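Putative gamma-glutamylcyclotransferase YkqA (PDB 2QIK) is a putative gamma-glutamylcyclotransferase, probably acting as an acyltransferase that cyclises the gamma-glutamyl group of its substrate. Local coordinates at residues A[141-145]-A[146-150]. Numbering follows the deposited sequence.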
# COMPACT_ATOMS: atom_id res chain seq x y z
N ARG A 141 4.04 -21.59 5.78
CA ARG A 141 2.62 -21.50 5.37
C ARG A 141 2.55 -21.66 3.84
O ARG A 141 1.66 -22.34 3.38
CB ARG A 141 1.88 -20.25 5.84
CG ARG A 141 1.62 -20.25 7.33
CD ARG A 141 0.82 -19.02 7.73
NE ARG A 141 -0.49 -19.07 7.07
CZ ARG A 141 -1.39 -18.10 7.07
NH1 ARG A 141 -1.06 -17.02 7.68
NH2 ARG A 141 -2.56 -18.23 6.38
N PHE A 142 3.47 -21.08 3.08
CA PHE A 142 3.49 -21.33 1.64
C PHE A 142 3.54 -22.81 1.36
O PHE A 142 2.86 -23.35 0.49
CB PHE A 142 4.65 -20.66 0.94
CG PHE A 142 4.72 -19.14 1.03
CD1 PHE A 142 5.98 -18.54 1.11
CD2 PHE A 142 3.61 -18.32 0.95
CE1 PHE A 142 6.10 -17.15 1.12
CE2 PHE A 142 3.76 -16.91 0.95
CZ PHE A 142 5.01 -16.35 1.09
N GLN A 143 4.46 -23.48 2.03
CA GLN A 143 4.66 -24.93 1.79
C GLN A 143 3.38 -25.69 2.12
O GLN A 143 2.99 -26.59 1.39
CB GLN A 143 5.80 -25.46 2.63
CG GLN A 143 7.15 -24.98 2.17
CD GLN A 143 8.27 -25.41 3.06
OE1 GLN A 143 9.39 -25.68 2.57
NE2 GLN A 143 7.99 -25.56 4.34
N LYS A 144 2.73 -25.39 3.24
CA LYS A 144 1.46 -26.06 3.62
C LYS A 144 0.34 -25.86 2.62
O LYS A 144 -0.48 -26.74 2.43
CB LYS A 144 0.97 -25.63 4.98
CG LYS A 144 1.83 -26.08 6.10
CD LYS A 144 1.25 -25.65 7.42
CE LYS A 144 2.30 -24.98 8.25
NZ LYS A 144 1.97 -23.62 8.74
N ALA A 145 0.31 -24.69 1.97
CA ALA A 145 -0.69 -24.37 1.00
C ALA A 145 -0.30 -24.88 -0.40
O ALA A 145 -1.09 -24.74 -1.32
CB ALA A 145 -0.88 -22.88 0.97
N GLY A 146 0.91 -25.44 -0.58
CA GLY A 146 1.33 -25.91 -1.88
C GLY A 146 1.69 -24.85 -2.87
O GLY A 146 1.68 -25.07 -4.07
N VAL A 147 2.02 -23.65 -2.37
CA VAL A 147 2.40 -22.54 -3.21
C VAL A 147 3.84 -22.08 -3.13
O VAL A 147 4.22 -21.05 -3.69
CB VAL A 147 1.44 -21.33 -3.01
CG1 VAL A 147 0.02 -21.71 -3.34
CG2 VAL A 147 1.56 -20.72 -1.64
N ASP A 148 4.65 -22.76 -2.34
CA ASP A 148 6.04 -22.31 -2.16
C ASP A 148 6.82 -22.25 -3.44
O ASP A 148 7.73 -21.44 -3.55
CB ASP A 148 6.84 -23.10 -1.09
CG ASP A 148 8.05 -22.34 -0.64
OD1 ASP A 148 7.93 -21.15 -0.29
OD2 ASP A 148 9.15 -22.90 -0.57
N HIS A 149 6.46 -23.08 -4.41
CA HIS A 149 7.07 -23.01 -5.71
C HIS A 149 7.02 -21.64 -6.37
O HIS A 149 7.85 -21.33 -7.22
CB HIS A 149 6.46 -24.08 -6.63
CG HIS A 149 5.01 -23.93 -6.94
ND1 HIS A 149 4.56 -23.21 -8.02
CD2 HIS A 149 3.91 -24.32 -6.26
CE1 HIS A 149 3.25 -23.24 -8.04
NE2 HIS A 149 2.82 -23.89 -6.98
N TYR A 150 6.05 -20.80 -5.96
CA TYR A 150 5.93 -19.43 -6.47
C TYR A 150 6.86 -18.43 -5.77
O TYR A 150 7.05 -17.35 -6.26
CB TYR A 150 4.54 -18.93 -6.33
CG TYR A 150 3.50 -19.54 -7.24
CD1 TYR A 150 3.73 -19.69 -8.61
CD2 TYR A 150 2.26 -19.91 -6.78
CE1 TYR A 150 2.73 -20.14 -9.47
CE2 TYR A 150 1.30 -20.38 -7.60
CZ TYR A 150 1.53 -20.47 -8.98
OH TYR A 150 0.58 -20.88 -9.90
O HOH W 1 9.65 -25.54 -0.38
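Phe142 and Val147 are joined near the C-terminal end of helix 140-145, where the chain doubles back: the amide N of Val147 donates to Phe142 O at 3.0 Å, and that of Gly146 to Gln143 O at 3.1 Å. The Gly146 bond meets its carbonyl from above the plane, while the Val147 bond runs far closer to it, tilted by 25°. Together with the positive phi of Gly146, these two bonds make a Schellman motif; glycine suits the turn because it adopts positive phi readily, having no CB to crowd the preceding carbonyl. Asp148 N adds a separate, weak bond to Phe142 O. The motif brings Val147 back against the helix, and its CG2, set between its own backbone N and carbonyl carbon (chi1 -59°), packs 4.0 Å from Phe142 CB, a small apolar contact beside the last turn. The Phe142 ring itself leads away into the protein, stacking on Phe151 and touching Tyr200 and Arg204 of helix 198-204, which buries the ring, while the turn stays at the surface. Asp148 comes across Phe142 at about a right angle, its OD1 3.5 Å from both CB and CD1, with carboxylate and ring planes only 17° apart. Alongside it, pointing the same way, lies Gln143, whose CG meets Asp148 CB at 3.8 Å. Farther out, polar ends suit the solvent-facing surface: one water bridges the two side chains, 2.7 Å from Asp148 OD2 and 3.0 Å from Gln143 OE1.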